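Local coordinates for protein folylpolyglutamate synthase/dihydrofolate synthase (Thermotoga maritima, PDB 1O5Z) that probably catalyses ATP-dependent addition of L-glutamate to dihydropteroate and to tetrahydrofolyl-polyglutamates, using magnesium, in folate biosynthesis, at residues Ala67-Asn72 and Leu263-Asn268; Ile349-Asp354 and Asp359-Tyr364; Tyr112-Pro117 and Ala140-Ala145. One frame throughout, in Å; residues are numbered along the deposited sequence.

Interaction 1: Ala67-Asn72 and Leu263-Asn268; sequences ANMVSN and LVLTMN
M69 bridges to L265 and M267 through a single atom, its terminal methyl CE. The nearest backbones, those of M69 and L265, have their CA atoms 9.8 Å apart, so the gap is spanned by side chains alone. M69 does this with a chain extended beyond CG (chi2 175°, chi3 -174°), which carries CE well out from the helix. There CE meets M267 SD at 3.7 Å, a methyl-to-sulfur contact, and L265 CD2 at 3.9 Å, where the two side chains cross at about a right angle. M267 bends at chi3 (78°), turning its own methyl out of line with the rest of the chain.

Helix 63-77 starts from the P-loop of the Mur ligase middle domain, and strand 259-265 is an edge strand of a three-stranded antiparallel sheet. The contact joins this helix, probably part of the ATP-binding core, to the strand's end and the loop after it; Q272 of helix 271-286 touches all three side chains. Away from this apolar point the association is loose, with only 120 Å² buried in all. On the partly exposed side T266 OG1 bonds to K300 O. N68, although buried, has its amide satisfied outside the two segments, OD1 by K303 N and ND2 with Y85 OH.

Interaction 2: Ile349-Asp354 and Asp359-Tyr364; sequences IGILDD and DILRKY
Two backbone pairs set the spacing, I349 with L361 at 8.7 Å and I351 with I360 at 8.8 Å between CA atoms, a nearly even separation that apolar side chains fill from both sides. I351 and I360 reach toward each other tip to tip. I351 CG2 lies 3.8 Å from I360 CD1, and the other branch of I351 brings its CD1 to 3.9 Å from I360 CG2, so each isoleucine offers both branches and the pair interlocks in two places.

I349 works differently, through CD1 alone. Its CG1 is anti to the backbone N (chi1 -166°), and the extended branch delivers CD1 between L361 and Y364: the methyl is 4.0 Å from L361 CD2 and only 3.6 Å from Y364 CE1, reaching the ring obliquely. L361 CD2 also meets I351 CD1, at 4.2 Å, which links the two isoleucines of 349-354 through one leucine methyl. All five touching residues are buried, and the contact is wholly apolar.

Further layers close round it. Y364 packs on A329, L332 and V333 of helix 326-339, whereas L361 leans on M390 and F394 of helix 384-394. The connection between the segments is also held by a bond from R357 NH2 to I351 O. Strand 345-349, helix 357-361 and the adjacent parallel strand 370-373 form a beta-alpha-beta crossover in the C-terminal glutamate ligase domain of the Mur ligase family; the side chains pack the strand end and the loop after it against the crossover helix and the residues just beyond it.

Interaction 3: Tyr112-Pro117 and Ala140-Ala145; sequences YETMEP and AFLYFA
A helix-helix contact in the Mur ligase middle domain brings T114 and M115, on helix 105-122, against L142 of the next helix, 132-146. The closest backbones belong to M115 and L142, whose CA atoms are 8.9 Å apart, and the interface is small, with 102 Å² buried. One methyl, L142 CD2, does all the touching from its side. A chi1 of -173° swings the leucine's CG to the far side from its own N, and the side chain reaches across to the facing helix, setting CD2 against M115 CG at 3.6 Å and T114 CG2 at 4.0 Å.

The two partners present themselves differently. M115 and L142 slide past each other in opposite directions, so the methionine is met near its root, at CG, while the bend at chi3 (62°) turns CE aside; beyond the segments M115 packs on V135, A138 and M139, all of helix 132-146. T114 crosses L142 obliquely and gives its methyl, while its hydroxyl OG1 is hydrogen-bonded to K110 O one turn earlier, a bond consistent with the rotation that leaves CG2 facing the leucine.

Helix 132-146 packs on the mixed sheet: A140, Y143 and F144 all touch I96 of strand 96-98, and the chain then runs on into strand 151-155 of the same sheet. L142 and Y143 also meet I111, which extends the apolar seam along helix 105-122. The burial is uneven: M115 and L142 lie in the interior, whereas T114 is exposed and borders the contact on its solvent side, touching E146. Beyond M115 the helix is kinked at P117, whose N has no bond to the preceding turn.

In the fold
Interactions 1 and 3 belong to the Mur ligase middle domain, and along the chain interaction 3 is nested within the loop that interaction 1 closes. Their centres are about 29 Å apart but their nearest atoms only about 9 Å, and strands of the central mixed sheet lie next to both. Interaction 2 is in the glutamate ligase domain, its centre about 29 Å from that of interaction 1 and about 39 Å from that of interaction 3; nearest atoms are about 15 Å and 26 Å away. In Mur ligases the active site lies between these domains. The helix of interaction 1 begins at the P-loop, which in this family binds the ATP phosphates; the contact itself sits about a turn further along.

Interaction 1: Ala67-Asn72 and Leu263-Asn268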
ATOM      1  N   ALA A  67      -7.797   1.029   0.612  1.00 42.88           N
ATOM      2  CA  ALA A  67      -8.042  -0.047   1.594  1.00 43.14           C
ATOM      3  C   ALA A  67      -7.919   0.447   3.028  1.00 43.62           C
ATOM      4  O   ALA A  67      -8.754   0.166   3.872  1.00 44.27           O
ATOM      5  CB  ALA A  67      -7.064  -1.226   1.368  1.00 42.95           C
ATOM      6  N   ASN A  68      -6.817   1.136   3.301  1.00 44.52           N
ATOM      7  CA  ASN A  68      -6.531   1.670   4.622  1.00 44.87           C
ATOM      8  C   ASN A  68      -7.632   2.597   5.102  1.00 44.85           C
ATOM      9  O   ASN A  68      -8.061   2.507   6.230  1.00 44.48           O
ATOM     10  CB  ASN A  68      -5.208   2.425   4.637  1.00 44.27           C
ATOM     11  CG  ASN A  68      -4.773   2.767   6.022  1.00 46.02           C
ATOM     12  OD1 ASN A  68      -4.935   3.914   6.469  1.00 47.48           O
ATOM     13  ND2 ASN A  68      -4.246   1.760   6.747  1.00 45.03           N
ATOM     14  N   MET A  69      -8.057   3.494   4.225  1.00 44.51           N
ATOM     15  CA  MET A  69      -9.138   4.420   4.539  1.00 45.09           C
ATOM     16  C   MET A  69     -10.462   3.681   4.855  1.00 45.20           C
ATOM     17  O   MET A  69     -11.168   3.976   5.840  1.00 44.92           O
ATOM     18  CB  MET A  69      -9.326   5.350   3.367  1.00 44.78           C
ATOM     19  CG  MET A  69      -8.200   6.355   3.197  1.00 46.44           C
ATOM     20  SD  MET A  69      -8.449   7.325   1.674  1.00 47.80           S
ATOM     21  CE  MET A  69      -6.954   8.297   1.566  1.00 47.47           C
ATOM     22  N   VAL A  70     -10.780   2.702   4.015  1.00 44.72           N
ATOM     23  CA  VAL A  70     -11.934   1.872   4.237  1.00 44.96           C
ATOM     24  C   VAL A  70     -11.839   1.139   5.569  1.00 45.41           C
ATOM     25  O   VAL A  70     -12.792   1.155   6.329  1.00 44.94           O
ATOM     26  CB  VAL A  70     -12.178   0.927   3.041  1.00 44.89           C
ATOM     27  CG1 VAL A  70     -13.226  -0.052   3.354  1.00 45.33           C
ATOM     28  CG2 VAL A  70     -12.642   1.731   1.852  1.00 45.63           C
ATOM     29  N   SER A  71     -10.702   0.509   5.859  1.00 45.92           N
ATOM     30  CA  SER A  71     -10.562  -0.212   7.133  1.00 46.59           C
ATOM     31  C   SER A  71     -10.691   0.728   8.259  1.00 44.93           C
ATOM     32  O   SER A  71     -11.307   0.412   9.197  1.00 45.21           O
ATOM     33  CB  SER A  71      -9.200  -0.908   7.313  1.00 46.18           C
ATOM     34  OG  SER A  71      -8.915  -1.647   6.138  1.00 53.61           O
ATOM     35  N   ASN A  72      -9.968   1.831   8.203  1.00 44.71           N
ATOM     36  CA  ASN A  72      -9.969   2.794   9.281  1.00 44.28           C
ATOM     37  C   ASN A  72     -11.334   3.339   9.615  1.00 43.41           C
ATOM     38  O   ASN A  72     -11.662   3.471  10.791  1.00 41.56           O
ATOM     39  CB  ASN A  72      -8.950   3.900   9.018  1.00 45.00           C
ATOM     40  CG  ASN A  72      -7.617   3.535   9.621  1.00 46.32           C
ATOM     41  OD1 ASN A  72      -7.550   3.336  10.845  1.00 45.36           O
ATOM     42  ND2 ASN A  72      -6.598   3.349   8.800  1.00 43.57           N
ATOM     43  N   LEU A 263     -14.271  17.612   5.159  1.00 45.43           N
ATOM     44  CA  LEU A 263     -13.585  16.433   5.606  1.00 45.88           C
ATOM     45  C   LEU A 263     -12.091  16.705   5.616  1.00 46.42           C
ATOM     46  O   LEU A 263     -11.594  17.485   4.836  1.00 46.16           O
ATOM     47  CB  LEU A 263     -13.878  15.266   4.682  1.00 45.39           C
ATOM     48  CG  LEU A 263     -15.339  14.841   4.526  1.00 45.64           C
ATOM     49  CD1 LEU A 263     -15.420  13.867   3.387  1.00 47.40           C
ATOM     50  CD2 LEU A 263     -15.849  14.175   5.778  1.00 46.01           C
ATOM     51  N   VAL A 264     -11.384  16.025   6.495  1.00 47.17           N
ATOM     52  CA  VAL A 264      -9.976  16.243   6.695  1.00 47.36           C
ATOM     53  C   VAL A 264      -9.210  14.932   6.552  1.00 46.64           C
ATOM     54  O   VAL A 264      -9.547  13.905   7.179  1.00 47.01           O
ATOM     55  CB  VAL A 264      -9.736  16.888   8.069  1.00 47.69           C
ATOM     56  CG1 VAL A 264      -8.234  17.082   8.344  1.00 48.77           C
ATOM     57  CG2 VAL A 264     -10.467  18.243   8.145  1.00 49.05           C
ATOM     58  N   LEU A 265      -8.204  14.968   5.685  1.00 46.01           N
ATOM     59  CA  LEU A 265      -7.218  13.927   5.609  1.00 46.22           C
ATOM     60  C   LEU A 265      -5.929  14.355   6.239  1.00 46.16           C
ATOM     61  O   LEU A 265      -5.409  15.439   5.992  1.00 45.95           O
ATOM     62  CB  LEU A 265      -6.870  13.624   4.183  1.00 46.88           C
ATOM     63  CG  LEU A 265      -7.601  12.617   3.347  1.00 47.42           C
ATOM     64  CD1 LEU A 265      -6.778  12.558   2.100  1.00 48.58           C
ATOM     65  CD2 LEU A 265      -7.686  11.249   3.984  1.00 49.62           C
ATOM     66  N   THR A 266      -5.363  13.452   6.993  1.00 47.43           N
ATOM     67  CA  THR A 266      -4.070  13.674   7.556  1.00 48.97           C
ATOM     68  C   THR A 266      -3.026  13.418   6.491  1.00 49.74           C
ATOM     69  O   THR A 266      -2.083  14.200   6.335  1.00 49.30           O
ATOM     70  CB  THR A 266      -3.938  12.774   8.751  1.00 49.56           C
ATOM     71  OG1 THR A 266      -4.921  13.199   9.693  1.00 51.44           O
ATOM     72  CG2 THR A 266      -2.629  12.997   9.495  1.00 49.96           C
ATOM     73  N   MET A 267      -3.242  12.350   5.730  1.00 51.31           N
ATOM     74  CA  MET A 267      -2.392  12.013   4.590  1.00 53.18           C
ATOM     75  C   MET A 267      -2.307  13.179   3.634  1.00 52.34           C
ATOM     76  O   MET A 267      -3.325  13.838   3.329  1.00 52.91           O
ATOM     77  CB  MET A 267      -2.971  10.853   3.815  1.00 53.13           C
ATOM     78  CG  MET A 267      -2.860   9.527   4.480  1.00 56.60           C
ATOM     79  SD  MET A 267      -3.704   8.326   3.427  1.00 59.86           S
ATOM     80  CE  MET A 267      -2.409   8.164   2.236  1.00 61.55           C
ATOM     81  N   ASN A 268      -1.095  13.445   3.165  1.00 51.60           N
ATOM     82  CA  ASN A 268      -0.834  14.606   2.320  1.00 50.65           C
ATOM     83  C   ASN A 268      -0.733  14.190   0.900  1.00 50.29           C
ATOM     84  O   ASN A 268      -0.447  13.046   0.620  1.00 49.85           O
ATOM     85  CB  ASN A 268       0.419  15.269   2.761  1.00 50.23           C
ATOM     86  CG  ASN A 268       0.295  15.798   4.145  1.00 51.36           C
ATOM     87  OD1 ASN A 268      -0.423  16.808   4.393  1.00 49.70           O
ATOM     88  ND2 ASN A 268       0.959  15.115   5.085  1.00 49.92           N
TER

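Interaction 2: Ile349-Asp354 and Asp359-Tyr364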
ATOM      1  N   ILE A 349      19.271  10.322  -0.287  1.00 44.09           N
ATOM      2  CA  ILE A 349      18.932   9.427  -1.387  1.00 43.99           C
ATOM      3  C   ILE A 349      19.836   8.159  -1.493  1.00 43.62           C
ATOM      4  O   ILE A 349      21.049   8.214  -1.375  1.00 43.79           O
ATOM      5  CB  ILE A 349      18.800  10.237  -2.713  1.00 44.13           C
ATOM      6  CG1 ILE A 349      18.111   9.410  -3.815  1.00 43.89           C
ATOM      7  CG2 ILE A 349      20.140  10.832  -3.169  1.00 44.79           C
ATOM      8  CD1 ILE A 349      17.457  10.261  -4.837  1.00 44.30           C
ATOM      9  N   GLY A 350      19.188   7.003  -1.597  1.00 43.12           N
ATOM     10  CA  GLY A 350      19.881   5.747  -1.849  1.00 43.29           C
ATOM     11  C   GLY A 350      19.070   5.023  -2.896  1.00 42.91           C
ATOM     12  O   GLY A 350      17.867   4.896  -2.762  1.00 42.75           O
ATOM     13  N   ILE A 351      19.706   4.593  -3.958  1.00 42.92           N
ATOM     14  CA  ILE A 351      19.011   3.887  -4.993  1.00 43.54           C
ATOM     15  C   ILE A 351      19.805   2.650  -5.289  1.00 43.91           C
ATOM     16  O   ILE A 351      21.021   2.721  -5.346  1.00 44.35           O
ATOM     17  CB  ILE A 351      18.905   4.733  -6.298  1.00 43.55           C
ATOM     18  CG1 ILE A 351      18.485   6.168  -6.015  1.00 43.02           C
ATOM     19  CG2 ILE A 351      17.918   4.082  -7.303  1.00 43.16           C
ATOM     20  CD1 ILE A 351      18.623   7.036  -7.189  1.00 43.57           C
ATOM     21  N   LEU A 352      19.110   1.536  -5.497  1.00 44.08           N
ATOM     22  CA  LEU A 352      19.746   0.325  -5.988  1.00 44.95           C
ATOM     23  C   LEU A 352      20.104   0.468  -7.470  1.00 45.01           C
ATOM     24  O   LEU A 352      19.574   1.328  -8.201  1.00 44.15           O
ATOM     25  CB  LEU A 352      18.851  -0.895  -5.744  1.00 45.15           C
ATOM     26  CG  LEU A 352      18.400  -1.078  -4.290  1.00 46.43           C
ATOM     27  CD1 LEU A 352      17.341  -2.151  -4.156  1.00 46.57           C
ATOM     28  CD2 LEU A 352      19.584  -1.397  -3.431  1.00 47.85           C
ATOM     29  N   ASP A 353      21.022  -0.387  -7.908  1.00 45.68           N
ATOM     30  CA  ASP A 353      21.570  -0.257  -9.246  1.00 46.10           C
ATOM     31  C   ASP A 353      20.632  -0.876 -10.269  1.00 46.27           C
ATOM     32  O   ASP A 353      20.790  -0.636 -11.452  1.00 46.59           O
ATOM     33  CB  ASP A 353      23.030  -0.779  -9.331  1.00 46.17           C
ATOM     34  CG  ASP A 353      23.134  -2.251  -9.652  1.00 47.27           C
ATOM     35  OD1 ASP A 353      22.505  -3.071  -8.958  1.00 47.46           O
ATOM     36  OD2 ASP A 353      23.853  -2.686 -10.587  1.00 50.68           O
ATOM     37  N   ASP A 354      19.633  -1.626  -9.803  1.00 46.70           N
ATOM     38  CA  ASP A 354      18.610  -2.206 -10.679  1.00 47.00           C
ATOM     39  C   ASP A 354      17.553  -1.190 -11.074  1.00 47.00           C
ATOM     40  O   ASP A 354      16.608  -1.522 -11.749  1.00 46.43           O
ATOM     41  CB  ASP A 354      17.945  -3.441 -10.044  1.00 47.20           C
ATOM     42  CG  ASP A 354      17.095  -3.108  -8.820  1.00 48.45           C
ATOM     43  OD1 ASP A 354      17.252  -2.016  -8.222  1.00 50.07           O
ATOM     44  OD2 ASP A 354      16.244  -3.903  -8.372  1.00 50.10           O
ATOM     45  N   ASP A 359      17.920   8.771 -14.334  1.00 44.73           N
ATOM     46  CA  ASP A 359      16.665   9.405 -14.640  1.00 45.03           C
ATOM     47  C   ASP A 359      15.926   9.726 -13.330  1.00 44.36           C
ATOM     48  O   ASP A 359      15.150  10.655 -13.288  1.00 44.23           O
ATOM     49  CB  ASP A 359      15.815   8.550 -15.613  1.00 45.71           C
ATOM     50  CG  ASP A 359      16.419   8.454 -17.038  1.00 48.18           C
ATOM     51  OD1 ASP A 359      17.656   8.598 -17.223  1.00 53.59           O
ATOM     52  OD2 ASP A 359      15.733   8.217 -18.069  1.00 53.91           O
ATOM     53  N   ILE A 360      16.182   9.002 -12.249  1.00 44.15           N
ATOM     54  CA  ILE A 360      15.616   9.408 -10.940  1.00 44.08           C
ATOM     55  C   ILE A 360      16.268  10.676 -10.390  1.00 43.39           C
ATOM     56  O   ILE A 360      15.569  11.604  -9.977  1.00 42.57           O
ATOM     57  CB  ILE A 360      15.733   8.271  -9.862  1.00 44.39           C
ATOM     58  CG1 ILE A 360      14.847   7.072 -10.205  1.00 43.49           C
ATOM     59  CG2 ILE A 360      15.395   8.799  -8.449  1.00 44.37           C
ATOM     60  CD1 ILE A 360      15.265   5.799  -9.461  1.00 44.54           C
ATOM     61  N   LEU A 361      17.601  10.699 -10.365  1.00 43.41           N
ATOM     62  CA  LEU A 361      18.373  11.819  -9.771  1.00 43.74           C
ATOM     63  C   LEU A 361      18.069  13.153 -10.451  1.00 43.75           C
ATOM     64  O   LEU A 361      18.022  14.214  -9.824  1.00 43.33           O
ATOM     65  CB  LEU A 361      19.897  11.544  -9.854  1.00 43.89           C
ATOM     66  CG  LEU A 361      20.446  10.433  -8.973  1.00 44.14           C
ATOM     67  CD1 LEU A 361      21.887  10.009  -9.311  1.00 42.93           C
ATOM     68  CD2 LEU A 361      20.349  10.866  -7.547  1.00 45.07           C
ATOM     69  N   ARG A 362      17.842  13.066 -11.742  1.00 44.41           N
ATOM     70  CA  ARG A 362      17.559  14.214 -12.557  1.00 45.10           C
ATOM     71  C   ARG A 362      16.278  14.915 -12.201  1.00 46.16           C
ATOM     72  O   ARG A 362      16.128  16.097 -12.473  1.00 46.61           O
ATOM     73  CB  ARG A 362      17.437  13.755 -13.981  1.00 45.34           C
ATOM     74  CG  ARG A 362      18.745  13.253 -14.588  1.00 45.58           C
ATOM     75  CD  ARG A 362      18.586  12.573 -15.939  1.00 45.75           C
ATOM     76  NE  ARG A 362      18.832  13.482 -17.049  1.00 43.62           N
ATOM     77  CZ  ARG A 362      20.025  13.663 -17.605  1.00 48.15           C
ATOM     78  NH1 ARG A 362      21.107  13.015 -17.173  1.00 51.90           N
ATOM     79  NH2 ARG A 362      20.162  14.500 -18.605  1.00 47.83           N
ATOM     80  N   LYS A 363      15.335  14.192 -11.609  1.00 47.00           N
ATOM     81  CA  LYS A 363      14.067  14.805 -11.173  1.00 46.93           C
ATOM     82  C   LYS A 363      14.307  15.830 -10.062  1.00 47.06           C
ATOM     83  O   LYS A 363      13.588  16.830  -9.942  1.00 45.74           O
ATOM     84  CB  LYS A 363      13.071  13.728 -10.707  1.00 46.56           C
ATOM     85  CG  LYS A 363      12.718  12.674 -11.768  1.00 45.36           C
ATOM     86  CD  LYS A 363      12.379  13.285 -13.137  1.00 45.43           C
ATOM     87  CE  LYS A 363      12.047  12.194 -14.143  1.00 44.47           C
ATOM     88  NZ  LYS A 363      11.576  12.721 -15.429  1.00 44.58           N
ATOM     89  N   TYR A 364      15.363  15.581  -9.290  1.00 47.45           N
ATOM     90  CA  TYR A 364      15.618  16.300  -8.061  1.00 47.95           C
ATOM     91  C   TYR A 364      16.528  17.493  -8.177  1.00 48.70           C
ATOM     92  O   TYR A 364      16.859  18.113  -7.151  1.00 48.80           O
ATOM     93  CB  TYR A 364      16.188  15.330  -7.027  1.00 48.07           C
ATOM     94  CG  TYR A 364      15.212  14.268  -6.686  1.00 47.42           C
ATOM     95  CD1 TYR A 364      15.586  12.945  -6.684  1.00 48.00           C
ATOM     96  CD2 TYR A 364      13.888  14.582  -6.408  1.00 49.66           C
ATOM     97  CE1 TYR A 364      14.698  11.966  -6.403  1.00 47.31           C
ATOM     98  CE2 TYR A 364      12.980  13.596  -6.119  1.00 50.27           C
ATOM     99  CZ  TYR A 364      13.394  12.283  -6.112  1.00 47.70           C
ATOM    100  OH  TYR A 364      12.502  11.277  -5.803  1.00 48.44           O
TER

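Interaction 3: Tyr112-Pro117 and Ala140-Ala145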
ATOM      1  N   TYR A 112       0.843 -19.990  11.038  1.00 43.82           N
ATOM      2  CA  TYR A 112       1.722 -20.829  10.278  1.00 44.32           C
ATOM      3  C   TYR A 112       1.699 -22.315  10.779  1.00 44.29           C
ATOM      4  O   TYR A 112       1.629 -23.228   9.998  1.00 44.46           O
ATOM      5  CB  TYR A 112       3.146 -20.277  10.292  1.00 45.39           C
ATOM      6  CG  TYR A 112       4.039 -21.238   9.612  1.00 45.21           C
ATOM      7  CD1 TYR A 112       4.096 -21.292   8.225  1.00 45.85           C
ATOM      8  CD2 TYR A 112       4.746 -22.164  10.343  1.00 47.28           C
ATOM      9  CE1 TYR A 112       4.880 -22.219   7.604  1.00 47.77           C
ATOM     10  CE2 TYR A 112       5.512 -23.080   9.748  1.00 47.77           C
ATOM     11  CZ  TYR A 112       5.579 -23.111   8.374  1.00 46.96           C
ATOM     12  OH  TYR A 112       6.362 -24.094   7.789  1.00 50.98           O
ATOM     13  N   GLU A 113       1.754 -22.540  12.069  1.00 43.34           N
ATOM     14  CA  GLU A 113       1.746 -23.885  12.589  1.00 44.29           C
ATOM     15  C   GLU A 113       0.464 -24.648  12.276  1.00 44.52           C
ATOM     16  O   GLU A 113       0.507 -25.823  11.926  1.00 44.18           O
ATOM     17  CB  GLU A 113       2.045 -23.839  14.058  1.00 44.01           C
ATOM     18  CG  GLU A 113       3.529 -23.640  14.210  1.00 45.93           C
ATOM     19  CD  GLU A 113       3.981 -23.476  15.648  1.00 50.80           C
ATOM     20  OE1 GLU A 113       3.101 -23.381  16.578  1.00 49.64           O
ATOM     21  OE2 GLU A 113       5.242 -23.438  15.827  1.00 51.47           O
ATOM     22  N   THR A 114      -0.664 -23.958  12.332  1.00 45.39           N
ATOM     23  CA  THR A 114      -1.924 -24.476  11.761  1.00 45.82           C
ATOM     24  C   THR A 114      -1.861 -24.929  10.293  1.00 45.71           C
ATOM     25  O   THR A 114      -2.339 -26.019   9.977  1.00 45.79           O
ATOM     26  CB  THR A 114      -3.003 -23.437  11.928  1.00 45.88           C
ATOM     27  OG1 THR A 114      -3.080 -23.138  13.321  1.00 45.82           O
ATOM     28  CG2 THR A 114      -4.372 -24.000  11.591  1.00 45.82           C
ATOM     29  N   MET A 115      -1.253 -24.127   9.430  1.00 45.41           N
ATOM     30  CA  MET A 115      -1.172 -24.417   7.985  1.00 46.26           C
ATOM     31  C   MET A 115      -0.058 -25.388   7.603  1.00 46.04           C
ATOM     32  O   MET A 115      -0.147 -26.043   6.576  1.00 44.92           O
ATOM     33  CB  MET A 115      -0.924 -23.120   7.225  1.00 45.73           C
ATOM     34  CG  MET A 115      -2.002 -22.117   7.421  1.00 46.84           C
ATOM     35  SD  MET A 115      -1.541 -20.496   6.779  1.00 49.05           S
ATOM     36  CE  MET A 115      -1.330 -20.928   5.063  1.00 48.24           C
ATOM     37  N   GLU A 116       0.971 -25.471   8.442  1.00 47.10           N
ATOM     38  CA  GLU A 116       2.181 -26.240   8.181  1.00 48.05           C
ATOM     39  C   GLU A 116       1.945 -27.644   7.596  1.00 47.91           C
ATOM     40  O   GLU A 116       2.523 -27.954   6.563  1.00 49.54           O
ATOM     41  CB  GLU A 116       3.082 -26.281   9.420  1.00 47.61           C
ATOM     42  CG  GLU A 116       4.315 -27.200   9.324  1.00 50.07           C
ATOM     43  CD  GLU A 116       5.320 -27.016  10.487  1.00 53.79           C
ATOM     44  OE1 GLU A 116       4.919 -27.114  11.691  1.00 62.41           O
ATOM     45  OE2 GLU A 116       6.538 -26.794  10.232  1.00 61.11           O
ATOM     46  N   PRO A 117       1.138 -28.512   8.211  1.00 47.20           N
ATOM     47  CA  PRO A 117       0.944 -29.829   7.625  1.00 46.64           C
ATOM     48  C   PRO A 117       0.302 -29.727   6.269  1.00 45.94           C
ATOM     49  O   PRO A 117       0.670 -30.472   5.403  1.00 45.05           O
ATOM     50  CB  PRO A 117       0.043 -30.560   8.614  1.00 46.57           C
ATOM     51  CG  PRO A 117      -0.512 -29.520   9.436  1.00 47.06           C
ATOM     52  CD  PRO A 117       0.407 -28.358   9.476  1.00 46.95           C
ATOM     53  N   ALA A 140      -3.662 -14.626   6.061  1.00 46.53           N
ATOM     54  CA  ALA A 140      -4.563 -13.560   6.425  1.00 45.69           C
ATOM     55  C   ALA A 140      -5.976 -14.063   6.529  1.00 45.33           C
ATOM     56  O   ALA A 140      -6.629 -13.825   7.511  1.00 45.93           O
ATOM     57  CB  ALA A 140      -4.469 -12.462   5.434  1.00 46.51           C
ATOM     58  N   PHE A 141      -6.450 -14.785   5.518  1.00 46.32           N
ATOM     59  CA  PHE A 141      -7.827 -15.297   5.529  1.00 46.60           C
ATOM     60  C   PHE A 141      -8.113 -16.155   6.736  1.00 45.64           C
ATOM     61  O   PHE A 141      -9.168 -16.064   7.341  1.00 45.61           O
ATOM     62  CB  PHE A 141      -8.134 -16.116   4.291  1.00 46.94           C
ATOM     63  CG  PHE A 141      -8.416 -15.307   3.068  1.00 47.05           C
ATOM     64  CD1 PHE A 141      -7.825 -15.647   1.861  1.00 48.14           C
ATOM     65  CD2 PHE A 141      -9.331 -14.255   3.089  1.00 47.03           C
ATOM     66  CE1 PHE A 141      -8.074 -14.890   0.674  1.00 48.26           C
ATOM     67  CE2 PHE A 141      -9.606 -13.538   1.922  1.00 47.78           C
ATOM     68  CZ  PHE A 141      -8.971 -13.871   0.704  1.00 47.55           C
ATOM     69  N   LEU A 142      -7.167 -17.011   7.064  1.00 45.85           N
ATOM     70  CA  LEU A 142      -7.304 -17.904   8.214  1.00 44.96           C
ATOM     71  C   LEU A 142      -7.323 -17.089   9.517  1.00 45.56           C
ATOM     72  O   LEU A 142      -8.122 -17.313  10.407  1.00 44.63           O
ATOM     73  CB  LEU A 142      -6.112 -18.879   8.219  1.00 45.21           C
ATOM     74  CG  LEU A 142      -6.178 -19.990   9.245  1.00 43.36           C
ATOM     75  CD1 LEU A 142      -7.502 -20.660   9.168  1.00 43.25           C
ATOM     76  CD2 LEU A 142      -5.026 -20.998   9.090  1.00 44.29           C
ATOM     77  N   TYR A 143      -6.423 -16.118   9.604  1.00 45.34           N
ATOM     78  CA  TYR A 143      -6.322 -15.281  10.778  1.00 45.27           C
ATOM     79  C   TYR A 143      -7.645 -14.523  11.013  1.00 45.12           C
ATOM     80  O   TYR A 143      -8.158 -14.503  12.106  1.00 44.09           O
ATOM     81  CB  TYR A 143      -5.162 -14.328  10.576  1.00 44.87           C
ATOM     82  CG  TYR A 143      -4.977 -13.298  11.627  1.00 45.52           C
ATOM     83  CD1 TYR A 143      -4.417 -13.623  12.842  1.00 45.13           C
ATOM     84  CD2 TYR A 143      -5.269 -11.956  11.372  1.00 47.54           C
ATOM     85  CE1 TYR A 143      -4.193 -12.673  13.794  1.00 47.07           C
ATOM     86  CE2 TYR A 143      -5.042 -10.995  12.311  1.00 46.77           C
ATOM     87  CZ  TYR A 143      -4.482 -11.352  13.518  1.00 46.15           C
ATOM     88  OH  TYR A 143      -4.245 -10.415  14.477  1.00 45.49           O
ATOM     89  N   PHE A 144      -8.178 -13.919   9.958  1.00 45.38           N
ATOM     90  CA  PHE A 144      -9.433 -13.238  10.029  1.00 45.37           C
ATOM     91  C   PHE A 144     -10.517 -14.146  10.502  1.00 45.20           C
ATOM     92  O   PHE A 144     -11.371 -13.702  11.241  1.00 46.07           O
ATOM     93  CB  PHE A 144      -9.814 -12.650   8.666  1.00 45.51           C
ATOM     94  CG  PHE A 144      -8.818 -11.690   8.125  1.00 46.58           C
ATOM     95  CD1 PHE A 144      -8.003 -10.929   8.969  1.00 46.73           C
ATOM     96  CD2 PHE A 144      -8.693 -11.516   6.760  1.00 48.36           C
ATOM     97  CE1 PHE A 144      -7.064 -10.034   8.462  1.00 46.45           C
ATOM     98  CE2 PHE A 144      -7.767 -10.615   6.244  1.00 49.22           C
ATOM     99  CZ  PHE A 144      -6.945  -9.861   7.122  1.00 48.76           C
ATOM    100  N   ALA A 145     -10.517 -15.388  10.048  1.00 45.51           N
ATOM    101  CA  ALA A 145     -11.460 -16.388  10.546  1.00 46.31           C
ATOM    102  C   ALA A 145     -11.208 -16.728  12.039  1.00 47.40           C
ATOM    103  O   ALA A 145     -12.138 -16.718  12.855  1.00 48.34           O
ATOM    104  CB  ALA A 145     -11.390 -17.674   9.691  1.00 45.89           C
TER